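Local coordinates for gamma-glutamyl-gamma-aminobutyrate hydrolase PuuD (PDB 6VTV), which hydrolyses the gamma-glutamyl linkage of gamma-glutamyl-gamma-aminobutyrate, releasing 4-aminobutanoate and glutamate in the last step of putrescine breakdown, at residues N7-P12 against A247-I252; G129-R134 against A191-P196; P196-E201 against E210-I215. One frame throughout, in Å; residues are numbered along the deposited sequence.

Interaction 1. Residues N7-P12 against A247-I252; sequences NIMNNP and ACQHHI
Pro12 lays the CB-CG side of its ring over the helix 235-254, touching three residues on the helix surface. Its CB comes 3.8 Å from CB of Cys248, and the same Pro12 CB lies 4.0 Å from CD1 at the end of Ile252. The neighbouring ring carbon, Pro12 CG, rests against CG of Gln249, also at 4.0 Å. The proline thus meets one turn of helix, from Cys248 to Ile252, through carbon alone. The contact joins the two ends of the alpha/beta fold: Pro12 immediately precedes strand 13-23 of the large mixed sheet, and its backbone is already hydrogen-bonded to that of Leu45, while the helix is the last one of the chain. Farther out, Met9 reaches the helix only with its tip. Its CG is anti to the backbone N (chi1 177°) and the chain beyond runs extended, carrying the methyl CE over the carboxamide of Gln249, 3.4 Å from NE2 and 3.6 Å from OE1 of that residue. No hydrogen bond crosses between the segments. Asn11 turns from the helix instead; its ND2 donates to OD1 of Asn7 and to the carbonyl of Gly43, and its OD1 accepts from Gln61 of the second subunit.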
ATOM      1  N   ASN B   7     -11.934  -2.057  19.503  1.00 74.16           N
ATOM      2  CA  ASN B   7     -13.304  -2.419  19.160  1.00 76.44           C
ATOM      3  C   ASN B   7     -13.507  -3.932  19.162  1.00 77.41           C
ATOM      4  O   ASN B   7     -12.648  -4.685  18.707  1.00 76.46           O
ATOM      5  CB  ASN B   7     -13.681  -1.847  17.790  1.00 73.05           C
ATOM      6  CG  ASN B   7     -12.649  -2.158  16.722  1.00 68.84           C
ATOM      7  OD1 ASN B   7     -12.511  -3.301  16.285  1.00 64.83           O
ATOM      8  ND2 ASN B   7     -11.915  -1.137  16.296  1.00 68.73           N
ATOM      9  N   ILE B   8     -14.649  -4.371  19.689  1.00 78.88           N
ATOM     10  CA  ILE B   8     -15.073  -5.764  19.595  1.00 79.08           C
ATOM     11  C   ILE B   8     -15.850  -5.875  18.288  1.00 77.04           C
ATOM     12  O   ILE B   8     -17.040  -5.560  18.230  1.00 79.72           O
ATOM     13  CB  ILE B   8     -15.913  -6.188  20.798  1.00 83.22           C
ATOM     14  CG1 ILE B   8     -15.102  -6.040  22.086  1.00 87.42           C
ATOM     15  CG2 ILE B   8     -16.390  -7.623  20.631  1.00 84.82           C
ATOM     16  CD1 ILE B   8     -15.495  -4.837  22.918  1.00 89.22           C
ATOM     17  N   MET B   9     -15.175  -6.324  17.233  1.00 70.08           N
ATOM     18  CA  MET B   9     -15.685  -6.031  15.903  1.00 65.36           C
ATOM     19  C   MET B   9     -14.960  -6.874  14.866  1.00 59.21           C
ATOM     20  O   MET B   9     -13.744  -7.063  14.953  1.00 58.84           O
ATOM     21  CB  MET B   9     -15.493  -4.542  15.596  1.00 64.09           C
ATOM     22  CG  MET B   9     -15.902  -4.099  14.214  1.00 65.02           C
ATOM     23  SD  MET B   9     -15.953  -2.301  14.145  1.00 63.28           S
ATOM     24  CE  MET B   9     -16.842  -2.055  12.616  1.00 61.59           C
ATOM     25  N   ASN B  10     -15.717  -7.380  13.894  1.00 52.80           N
ATOM     26  CA  ASN B  10     -15.139  -7.862  12.648  1.00 48.34           C
ATOM     27  C   ASN B  10     -14.932  -6.665  11.730  1.00 44.43           C
ATOM     28  O   ASN B  10     -15.884  -5.935  11.430  1.00 46.72           O
ATOM     29  CB  ASN B  10     -16.042  -8.903  11.992  1.00 51.84           C
ATOM     30  CG  ASN B  10     -15.634 -10.327  12.328  1.00 60.38           C
ATOM     31  OD1 ASN B  10     -15.738 -10.762  13.474  1.00 62.82           O
ATOM     32  ND2 ASN B  10     -15.168 -11.059  11.323  1.00 64.72           N
ATOM     33  N   ASN B  11     -13.694  -6.455  11.288  1.00 33.54           N
ATOM     34  CA  ASN B  11     -13.327  -5.221  10.614  1.00 31.99           C
ATOM     35  C   ASN B  11     -13.451  -5.383   9.109  1.00 33.50           C
ATOM     36  O   ASN B  11     -12.753  -6.229   8.526  1.00 33.71           O
ATOM     37  CB  ASN B  11     -11.907  -4.824  10.993  1.00 29.34           C
ATOM     38  CG  ASN B  11     -11.684  -4.850  12.494  1.00 41.28           C
ATOM     39  OD1 ASN B  11     -11.227  -5.850  13.050  1.00 38.21           O
ATOM     40  ND2 ASN B  11     -12.016  -3.750  13.160  1.00 31.80           N
ATOM     41  N   PRO B  12     -14.314  -4.612   8.445  1.00 33.87           N
ATOM     42  CA  PRO B  12     -14.478  -4.764   6.995  1.00 28.15           C
ATOM     43  C   PRO B  12     -13.194  -4.442   6.245  1.00 26.83           C
ATOM     44  O   PRO B  12     -12.416  -3.570   6.639  1.00 24.14           O
ATOM     45  CB  PRO B  12     -15.587  -3.759   6.656  1.00 30.59           C
ATOM     46  CG  PRO B  12     -16.302  -3.519   7.946  1.00 33.86           C
ATOM     47  CD  PRO B  12     -15.259  -3.638   9.015  1.00 33.76           C
ATOM     48  N   ALA B 247     -21.681   1.404   6.744  1.00 30.45           N
ATOM     49  CA  ALA B 247     -22.192   1.025   5.432  1.00 37.45           C
ATOM     50  C   ALA B 247     -21.515  -0.239   4.921  1.00 35.70           C
ATOM     51  O   ALA B 247     -22.166  -1.103   4.322  1.00 35.79           O
ATOM     52  CB  ALA B 247     -21.993   2.173   4.444  1.00 37.06           C
ATOM     53  N   CYS B 248     -20.205  -0.364   5.147  1.00 32.90           N
ATOM     54  CA  CYS B 248     -19.502  -1.579   4.750  1.00 33.85           C
ATOM     55  C   CYS B 248     -19.997  -2.782   5.541  1.00 37.13           C
ATOM     56  O   CYS B 248     -20.142  -3.879   4.988  1.00 36.65           O
ATOM     57  CB  CYS B 248     -17.996  -1.391   4.923  1.00 30.32           C
ATOM     58  SG  CYS B 248     -17.339   0.039   4.032  1.00 27.07           S
ATOM     59  N   GLN B 249     -20.264  -2.597   6.837  1.00 33.36           N
ATOM     60  CA  GLN B 249     -20.895  -3.656   7.618  1.00 36.16           C
ATOM     61  C   GLN B 249     -22.249  -4.032   7.035  1.00 41.06           C
ATOM     62  O   GLN B 249     -22.581  -5.218   6.923  1.00 39.59           O
ATOM     63  CB  GLN B 249     -21.055  -3.219   9.072  1.00 40.41           C
ATOM     64  CG  GLN B 249     -19.762  -3.161   9.855  1.00 43.10           C
ATOM     65  CD  GLN B 249     -19.964  -2.604  11.249  1.00 52.57           C
ATOM     66  OE1 GLN B 249     -20.202  -1.409  11.426  1.00 53.70           O
ATOM     67  NE2 GLN B 249     -19.877  -3.474  12.249  1.00 57.18           N
ATOM     68  N   HIS B 250     -23.047  -3.030   6.661  1.00 43.85           N
ATOM     69  CA  HIS B 250     -24.329  -3.302   6.021  1.00 47.48           C
ATOM     70  C   HIS B 250     -24.132  -3.999   4.681  1.00 44.76           C
ATOM     71  O   HIS B 250     -24.900  -4.898   4.322  1.00 46.07           O
ATOM     72  CB  HIS B 250     -25.108  -1.999   5.847  1.00 52.19           C
ATOM     73  CG  HIS B 250     -26.555  -2.196   5.517  1.00 59.57           C
ATOM     74  ND1 HIS B 250     -27.405  -2.933   6.312  1.00 64.37           N
ATOM     75  CD2 HIS B 250     -27.303  -1.747   4.482  1.00 61.04           C
ATOM     76  CE1 HIS B 250     -28.614  -2.933   5.779  1.00 66.54           C
ATOM     77  NE2 HIS B 250     -28.579  -2.219   4.668  1.00 64.32           N
ATOM     78  N   HIS B 251     -23.098  -3.604   3.935  1.00 41.30           N
ATOM     79  CA  HIS B 251     -22.799  -4.268   2.669  1.00 38.60           C
ATOM     80  C   HIS B 251     -22.447  -5.733   2.888  1.00 40.80           C
ATOM     81  O   HIS B 251     -22.824  -6.596   2.087  1.00 44.06           O
ATOM     82  CB  HIS B 251     -21.662  -3.541   1.952  1.00 36.18           C
ATOM     83  CG  HIS B 251     -21.169  -4.249   0.729  1.00 38.11           C
ATOM     84  ND1 HIS B 251     -21.995  -4.581  -0.323  1.00 40.06           N
ATOM     85  CD2 HIS B 251     -19.934  -4.689   0.391  1.00 37.71           C
ATOM     86  CE1 HIS B 251     -21.290  -5.193  -1.259  1.00 39.84           C
ATOM     87  NE2 HIS B 251     -20.037  -5.271  -0.849  1.00 39.14           N
ATOM     88  N   ILE B 252     -21.721  -6.033   3.967  1.00 33.30           N
ATOM     89  CA  ILE B 252     -21.420  -7.422   4.303  1.00 33.22           C
ATOM     90  C   ILE B 252     -22.703  -8.172   4.639  1.00 39.49           C
ATOM     91  O   ILE B 252     -22.926  -9.297   4.179  1.00 44.46           O
ATOM     92  CB  ILE B 252     -20.409  -7.488   5.462  1.00 32.04           C
ATOM     93  CG1 ILE B 252     -19.058  -6.921   5.024  1.00 33.77           C
ATOM     94  CG2 ILE B 252     -20.258  -8.918   5.965  1.00 33.00           C
ATOM     95  CD1 ILE B 252     -18.047  -6.828   6.143  1.00 31.88           C
TER

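Interaction 2. Residues G129-R134 against A191-P196; sequences GGSLHR and AKVVSP
A classic beta bulge, with Lys192 and Val193 both opposite Ser131, extends the pairing of the short antiparallel strands 132-133 and 190-191 just after the Schellman motif that ends helix 119-127 at Gly129. Ser131 serves both bulge residues: its N donates to Val193 O at 3.0 Å, and its O accepts from Lys192 N. Its OG, standing between the backbone N and the carbonyl carbon (chi1 61°), accepts from Val193 N at 3.2 Å. Gly130 CA passes 3.2 Å from Val193 O, so close that a CB there would collide with this oxygen. The Lys192 side chain crosses the His133 ring at about a right angle. Its CG sits over one face, 3.7 Å from the ring centroid and offset toward the rim, a CH-pi contact, while Ala191 O lies at the ring edge, 3.3 Å from His133 CD2. A bend at chi3 (61°) turns Lys192 CE back to 3.4 Å from Leu132 O. Lys192 NZ forms a salt bridge with Glu85 and also donates to a water that bridges to Leu132 O and Arg134 N. The alkyl part of the lysine thus packs on the imidazole while Glu85 meets its charge, and the nearby carboxylate would favour the charged form.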
ATOM      1  N   GLY B 129     -19.561  11.284 -15.096  1.00 29.06           N
ATOM      2  CA  GLY B 129     -19.908  12.133 -16.217  1.00 27.49           C
ATOM      3  C   GLY B 129     -19.789  13.624 -15.986  1.00 29.00           C
ATOM      4  O   GLY B 129     -20.203  14.398 -16.856  1.00 27.98           O
ATOM      5  N   GLY B 130     -19.242  14.056 -14.852  1.00 28.79           N
ATOM      6  CA  GLY B 130     -19.113  15.464 -14.546  1.00 31.06           C
ATOM      7  C   GLY B 130     -17.801  16.048 -15.033  1.00 29.83           C
ATOM      8  O   GLY B 130     -17.031  15.422 -15.766  1.00 29.29           O
ATOM      9  N   SER B 131     -17.548  17.285 -14.608  1.00 27.46           N
ATOM     10  CA  SER B 131     -16.348  18.013 -14.991  1.00 26.60           C
ATOM     11  C   SER B 131     -15.843  18.802 -13.793  1.00 26.64           C
ATOM     12  O   SER B 131     -16.514  18.910 -12.762  1.00 21.90           O
ATOM     13  CB  SER B 131     -16.612  18.945 -16.179  1.00 26.60           C
ATOM     14  OG  SER B 131     -17.595  19.912 -15.853  1.00 26.10           O
ATOM     15  N   LEU B 132     -14.647  19.370 -13.938  1.00 28.29           N
ATOM     16  CA  LEU B 132     -13.979  20.066 -12.850  1.00 27.92           C
ATOM     17  C   LEU B 132     -13.565  21.465 -13.276  1.00 26.64           C
ATOM     18  O   LEU B 132     -13.299  21.725 -14.452  1.00 25.63           O
ATOM     19  CB  LEU B 132     -12.733  19.307 -12.378  1.00 28.15           C
ATOM     20  CG  LEU B 132     -12.890  17.823 -12.057  1.00 27.11           C
ATOM     21  CD1 LEU B 132     -11.541  17.224 -11.705  1.00 24.34           C
ATOM     22  CD2 LEU B 132     -13.882  17.629 -10.923  1.00 26.25           C
ATOM     23  N   HIS B 133     -13.514  22.366 -12.296  1.00 23.77           N
ATOM     24  CA  HIS B 133     -12.808  23.631 -12.452  1.00 29.83           C
ATOM     25  C   HIS B 133     -11.315  23.361 -12.319  1.00 26.61           C
ATOM     26  O   HIS B 133     -10.871  22.821 -11.301  1.00 24.58           O
ATOM     27  CB  HIS B 133     -13.258  24.641 -11.397  1.00 32.63           C
ATOM     28  CG  HIS B 133     -14.623  25.208 -11.632  1.00 34.43           C
ATOM     29  ND1 HIS B 133     -14.888  26.121 -12.629  1.00 37.51           N
ATOM     30  CD2 HIS B 133     -15.795  25.008 -10.984  1.00 35.08           C
ATOM     31  CE1 HIS B 133     -16.166  26.451 -12.592  1.00 39.04           C
ATOM     32  NE2 HIS B 133     -16.739  25.789 -11.603  1.00 37.05           N
ATOM     33  N   ARG B 134     -10.538  23.726 -13.338  1.00 27.10           N
ATOM     34  CA  ARG B 134      -9.105  23.464 -13.281  1.00 29.15           C
ATOM     35  C   ARG B 134      -8.346  24.511 -12.478  1.00 33.21           C
ATOM     36  O   ARG B 134      -7.250  24.220 -11.986  1.00 31.36           O
ATOM     37  CB  ARG B 134      -8.533  23.366 -14.696  1.00 30.08           C
ATOM     38  CG  ARG B 134      -8.965  22.102 -15.423  1.00 29.26           C
ATOM     39  CD  ARG B 134      -8.875  22.242 -16.932  1.00 33.77           C
ATOM     40  NE  ARG B 134      -7.499  22.161 -17.413  1.00 37.02           N
ATOM     41  CZ  ARG B 134      -7.167  21.969 -18.686  1.00 41.57           C
ATOM     42  NH1 ARG B 134      -8.114  21.836 -19.605  1.00 43.62           N
ATOM     43  NH2 ARG B 134      -5.891  21.908 -19.041  1.00 34.02           N
ATOM     44  N   ALA B 191     -15.465  20.839  -8.239  1.00 18.72           N
ATOM     45  CA  ALA B 191     -16.538  20.386  -9.113  1.00 18.94           C
ATOM     46  C   ALA B 191     -17.090  21.550  -9.925  1.00 26.44           C
ATOM     47  O   ALA B 191     -17.383  22.620  -9.381  1.00 26.26           O
ATOM     48  CB  ALA B 191     -17.652  19.738  -8.293  1.00 18.98           C
ATOM     49  N   LYS B 192     -17.220  21.344 -11.234  1.00 24.75           N
ATOM     50  CA  LYS B 192     -17.833  22.336 -12.107  1.00 26.31           C
ATOM     51  C   LYS B 192     -19.247  21.898 -12.461  1.00 27.08           C
ATOM     52  O   LYS B 192     -20.225  22.477 -11.977  1.00 30.81           O
ATOM     53  CB  LYS B 192     -16.998  22.537 -13.375  1.00 22.60           C
ATOM     54  CG  LYS B 192     -17.537  23.610 -14.308  1.00 23.35           C
ATOM     55  CD  LYS B 192     -16.464  24.098 -15.269  1.00 27.52           C
ATOM     56  CE  LYS B 192     -15.944  22.967 -16.141  1.00 30.44           C
ATOM     57  NZ  LYS B 192     -14.822  23.412 -17.015  1.00 34.72           N
ATOM     58  N   VAL B 193     -19.360  20.875 -13.301  1.00 24.56           N
ATOM     59  CA  VAL B 193     -20.637  20.256 -13.629  1.00 26.74           C
ATOM     60  C   VAL B 193     -20.738  18.947 -12.861  1.00 29.88           C
ATOM     61  O   VAL B 193     -19.802  18.137 -12.872  1.00 27.20           O
ATOM     62  CB  VAL B 193     -20.774  20.022 -15.143  1.00 29.22           C
ATOM     63  CG1 VAL B 193     -21.849  18.985 -15.429  1.00 29.74           C
ATOM     64  CG2 VAL B 193     -21.088  21.327 -15.854  1.00 31.79           C
ATOM     65  N   VAL B 194     -21.863  18.742 -12.183  1.00 29.64           N
ATOM     66  CA  VAL B 194     -22.140  17.509 -11.460  1.00 30.62           C
ATOM     67  C   VAL B 194     -23.225  16.754 -12.213  1.00 29.53           C
ATOM     68  O   VAL B 194     -24.274  17.322 -12.541  1.00 32.93           O
ATOM     69  CB  VAL B 194     -22.551  17.789 -10.005  1.00 32.65           C
ATOM     70  CG1 VAL B 194     -23.138  16.544  -9.370  1.00 34.07           C
ATOM     71  CG2 VAL B 194     -21.348  18.274  -9.209  1.00 28.66           C
ATOM     72  N   SER B 195     -22.965  15.480 -12.496  1.00 31.68           N
ATOM     73  CA  SER B 195     -23.892  14.673 -13.272  1.00 33.55           C
ATOM     74  C   SER B 195     -25.218  14.509 -12.531  1.00 29.35           C
ATOM     75  O   SER B 195     -25.264  14.572 -11.297  1.00 30.49           O
ATOM     76  CB  SER B 195     -23.284  13.301 -13.554  1.00 37.92           C
ATOM     77  OG  SER B 195     -24.141  12.503 -14.350  1.00 43.33           O
ATOM     78  N   PRO B 196     -26.319  14.302 -13.260  1.00 30.92           N
ATOM     79  CA  PRO B 196     -27.583  13.947 -12.596  1.00 35.17           C
ATOM     80  C   PRO B 196     -27.529  12.616 -11.863  1.00 34.57           C
ATOM     81  O   PRO B 196     -28.420  12.347 -11.046  1.00 31.18           O
ATOM     82  CB  PRO B 196     -28.594  13.909 -13.751  1.00 37.53           C
ATOM     83  CG  PRO B 196     -27.764  13.737 -14.985  1.00 38.88           C
ATOM     84  CD  PRO B 196     -26.490  14.474 -14.712  1.00 34.74           C
TER
HETATM   85  O   HOH W   1     -11.939  23.732 -16.143  1.00 44.82           O

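Interaction 3. Residues P196-E201 against E210-I215; sequences PRLRVE and EAVSVI. With MN (manganese (II) ion), chain D.
Arg199 sends CG anti to its backbone N (chi1 156°), the bend at chi3 (-51°) sets NE, and from there NH1 comes near Ser213 OG; Glu201, bent at chi2 (-78°), approaches the same serine. The firm bond is the one Ser213 OG donates to OE2 of Glu201 at 2.8 Å, using the anti lone pair of that oxygen. Arg199 is modelled in two conformers, so in this one its weak NH1 bond to Ser213 OG and long salt bridge to Glu201 OE2 are doubtful in detail. The carboxylate has further support, since OE2 and OE1 accept from the backbone N of Leu170 and Leu171 at the start of helix 170-174. Over one face of the guanidinium lies Ile215 CG1, which also packs 3.7 Å from Arg199 CB. Arg199 and Ser213 share one face of the beta hairpin 198-203/209-214, part of the large mixed sheet, and form an antiparallel hydrogen-bonded pair, Arg199 N to Ser213 O at 2.7 Å. On the other face Leu198 fits between two valines, its CD1 3.6 Å from Val214 CG2 and its CD2 4.0 Å from Val212 CG2; helix 119-127 covers Leu198 and Val212, and helix 94-109 covers Val214. At the far end Glu210 leads away to the manganese, which OE2 binds at 2.2 Å while OE1 accepts from a water ligand; His145, His161, Ser185 and His187 complete the site.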
ATOM      1  N   PRO B 196     -26.319  14.302 -13.260  1.00 30.92           N
ATOM      2  CA  PRO B 196     -27.583  13.947 -12.596  1.00 35.17           C
ATOM      3  C   PRO B 196     -27.529  12.616 -11.863  1.00 34.57           C
ATOM      4  O   PRO B 196     -28.420  12.347 -11.046  1.00 31.18           O
ATOM      5  CB  PRO B 196     -28.594  13.909 -13.751  1.00 37.53           C
ATOM      6  CG  PRO B 196     -27.764  13.737 -14.985  1.00 38.88           C
ATOM      7  CD  PRO B 196     -26.490  14.474 -14.712  1.00 34.74           C
ATOM      8  N   ARG B 197     -26.523  11.778 -12.129  1.00 35.31           N
ATOM      9  CA  ARG B 197     -26.330  10.567 -11.342  1.00 33.66           C
ATOM     10  C   ARG B 197     -25.952  10.876  -9.901  1.00 32.82           C
ATOM     11  O   ARG B 197     -26.161  10.035  -9.021  1.00 37.38           O
ATOM     12  CB  ARG B 197     -25.249   9.687 -11.974  1.00 33.47           C
ATOM     13  CG  ARG B 197     -25.609   9.110 -13.332  1.00 32.33           C
ATOM     14  CD  ARG B 197     -24.408   8.427 -13.968  1.00 30.21           C
ATOM     15  NE  ARG B 197     -23.990   7.245 -13.218  1.00 32.04           N
ATOM     16  CZ  ARG B 197     -22.848   6.595 -13.421  1.00 33.66           C
ATOM     17  NH1 ARG B 197     -22.001   7.013 -14.352  1.00 33.07           N
ATOM     18  NH2 ARG B 197     -22.551   5.529 -12.691  1.00 33.13           N
ATOM     19  N   LEU B 198     -25.404  12.059  -9.645  1.00 28.25           N
ATOM     20  CA  LEU B 198     -24.944  12.463  -8.327  1.00 27.37           C
ATOM     21  C   LEU B 198     -25.909  13.466  -7.711  1.00 27.62           C
ATOM     22  O   LEU B 198     -26.562  14.241  -8.416  1.00 27.60           O
ATOM     23  CB  LEU B 198     -23.547  13.091  -8.400  1.00 25.00           C
ATOM     24  CG  LEU B 198     -22.322  12.214  -8.139  1.00 27.91           C
ATOM     25  CD1 LEU B 198     -22.450  10.881  -8.850  1.00 34.05           C
ATOM     26  CD2 LEU B 198     -21.050  12.935  -8.565  1.00 22.87           C
ATOM     27  N   ARG B 199     -25.990  13.443  -6.386  1.00 29.75           N
ATOM     28  CA  ARG B 199     -26.775  14.394  -5.614  0.50 32.72           C
ATOM     29  C   ARG B 199     -25.831  15.287  -4.817  1.00 32.44           C
ATOM     30  O   ARG B 199     -24.852  14.804  -4.238  1.00 26.76           O
ATOM     31  CB  ARG B 199     -27.742  13.660  -4.679  0.50 35.56           C
ATOM     32  CG  ARG B 199     -28.186  14.450  -3.462  0.50 36.33           C
ATOM     33  CD  ARG B 199     -28.506  13.526  -2.291  0.50 37.42           C
ATOM     34  NE  ARG B 199     -29.431  12.454  -2.656  0.50 37.89           N
ATOM     35  CZ  ARG B 199     -29.105  11.164  -2.701  0.50 38.90           C
ATOM     36  NH1 ARG B 199     -27.871  10.777  -2.403  0.50 39.51           N
ATOM     37  NH2 ARG B 199     -30.014  10.260  -3.042  0.50 37.84           N
ATOM     38  N   VAL B 200     -26.115  16.588  -4.801  1.00 32.28           N
ATOM     39  CA  VAL B 200     -25.261  17.522  -4.079  1.00 30.20           C
ATOM     40  C   VAL B 200     -25.523  17.386  -2.586  1.00 29.34           C
ATOM     41  O   VAL B 200     -26.675  17.424  -2.133  1.00 30.69           O
ATOM     42  CB  VAL B 200     -25.497  18.959  -4.567  1.00 34.69           C
ATOM     43  CG1 VAL B 200     -24.731  19.947  -3.702  1.00 31.72           C
ATOM     44  CG2 VAL B 200     -25.084  19.092  -6.026  1.00 33.94           C
ATOM     45  N   GLU B 201     -24.452  17.216  -1.813  1.00 27.91           N
ATOM     46  CA  GLU B 201     -24.561  17.013  -0.374  1.00 28.36           C
ATOM     47  C   GLU B 201     -24.258  18.263   0.440  1.00 29.90           C
ATOM     48  O   GLU B 201     -24.876  18.465   1.490  1.00 30.94           O
ATOM     49  CB  GLU B 201     -23.628  15.883   0.076  1.00 24.80           C
ATOM     50  CG  GLU B 201     -24.078  14.497  -0.355  1.00 28.31           C
ATOM     51  CD  GLU B 201     -25.192  13.947   0.514  1.00 33.84           C
ATOM     52  OE1 GLU B 201     -25.478  14.548   1.571  1.00 37.51           O
ATOM     53  OE2 GLU B 201     -25.786  12.915   0.139  1.00 37.05           O
ATOM     54  N   GLU B 210     -19.034  21.010  -2.361  1.00 30.63           N
ATOM     55  CA  GLU B 210     -17.992  20.466  -1.501  1.00 28.11           C
ATOM     56  C   GLU B 210     -18.246  19.022  -1.092  1.00 27.21           C
ATOM     57  O   GLU B 210     -17.385  18.418  -0.444  1.00 28.07           O
ATOM     58  CB  GLU B 210     -17.832  21.338  -0.247  1.00 29.01           C
ATOM     59  CG  GLU B 210     -17.091  22.647  -0.487  1.00 28.87           C
ATOM     60  CD  GLU B 210     -15.610  22.549  -0.170  1.00 29.31           C
ATOM     61  OE1 GLU B 210     -15.233  21.694   0.659  1.00 28.21           O
ATOM     62  OE2 GLU B 210     -14.821  23.324  -0.751  1.00 30.79           O
ATOM     63  N   ALA B 211     -19.395  18.453  -1.453  1.00 30.33           N
ATOM     64  CA  ALA B 211     -19.705  17.071  -1.119  1.00 23.90           C
ATOM     65  C   ALA B 211     -20.798  16.567  -2.052  1.00 24.02           C
ATOM     66  O   ALA B 211     -21.739  17.300  -2.362  1.00 25.83           O
ATOM     67  CB  ALA B 211     -20.145  16.934   0.344  1.00 23.06           C
ATOM     68  N   VAL B 212     -20.663  15.315  -2.494  1.00 24.48           N
ATOM     69  CA  VAL B 212     -21.616  14.682  -3.400  1.00 24.42           C
ATOM     70  C   VAL B 212     -21.876  13.259  -2.923  1.00 25.97           C
ATOM     71  O   VAL B 212     -21.149  12.712  -2.093  1.00 26.93           O
ATOM     72  CB  VAL B 212     -21.121  14.663  -4.863  1.00 24.64           C
ATOM     73  CG1 VAL B 212     -21.073  16.065  -5.433  1.00 26.30           C
ATOM     74  CG2 VAL B 212     -19.756  13.993  -4.955  1.00 20.30           C
ATOM     75  N   SER B 213     -22.931  12.657  -3.470  1.00 23.26           N
ATOM     76  CA  SER B 213     -23.216  11.253  -3.228  1.00 25.51           C
ATOM     77  C   SER B 213     -23.957  10.689  -4.431  1.00 30.73           C
ATOM     78  O   SER B 213     -24.692  11.404  -5.116  1.00 35.69           O
ATOM     79  CB  SER B 213     -24.031  11.040  -1.946  1.00 25.23           C
ATOM     80  OG  SER B 213     -25.404  11.311  -2.151  1.00 28.14           O
ATOM     81  N   VAL B 214     -23.749   9.401  -4.685  1.00 29.97           N
ATOM     82  CA  VAL B 214     -24.360   8.742  -5.834  1.00 28.78           C
ATOM     83  C   VAL B 214     -25.793   8.362  -5.483  1.00 30.82           C
ATOM     84  O   VAL B 214     -26.040   7.667  -4.491  1.00 33.16           O
ATOM     85  CB  VAL B 214     -23.554   7.509  -6.264  1.00 30.03           C
ATOM     86  CG1 VAL B 214     -24.311   6.721  -7.320  1.00 35.15           C
ATOM     87  CG2 VAL B 214     -22.191   7.927  -6.788  1.00 26.62           C
ATOM     88  N   ILE B 215     -26.743   8.824  -6.298  1.00 30.30           N
ATOM     89  CA  ILE B 215     -28.137   8.445  -6.120  1.00 35.93           C
ATOM     90  C   ILE B 215     -28.302   6.966  -6.441  1.00 44.01           C
ATOM     91  O   ILE B 215     -27.619   6.423  -7.322  1.00 48.95           O
ATOM     92  CB  ILE B 215     -29.043   9.319  -7.005  1.00 36.36           C
ATOM     93  CG1 ILE B 215     -28.781  10.800  -6.731  1.00 35.53           C
ATOM     94  CG2 ILE B 215     -30.510   8.993  -6.777  1.00 38.34           C
ATOM     95  CD1 ILE B 215     -29.429  11.729  -7.733  1.00 34.64           C
TER
HETATM   96 MN    MN D 301     -12.900  24.086  -0.027  1.00 26.30          MN
HETATM   97  O   HOH W   2     -27.041   7.703  -9.463  1.00 32.38           O
HETATM   98  O   HOH W   3     -28.187   7.735  -1.970  1.00 54.65           O
HETATM   99  O   HOH W   4     -12.796  22.162   1.221  1.00 22.08           O

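In the fold
Interaction 1 brings the start of the modelled chain against its last helix, and the other two contacts are nested in the long loop it closes. Interactions 2 and 3 follow one another in sequence and share Pro196, just before strand 198-203; their centres lie about 11 Å apart. Interaction 1 stands off, its centre about 32 Å from that of interaction 2, across the chain's centre, and about 24 Å from that of interaction 3. Helix 119-127, directly behind the predicted nucleophile Cys118, lies against both later contacts, and interaction 3 carries the metal ligand Glu210 at one end of its hairpin. The large mixed sheet connects that hairpin with strand 13-23, which begins at interaction 1.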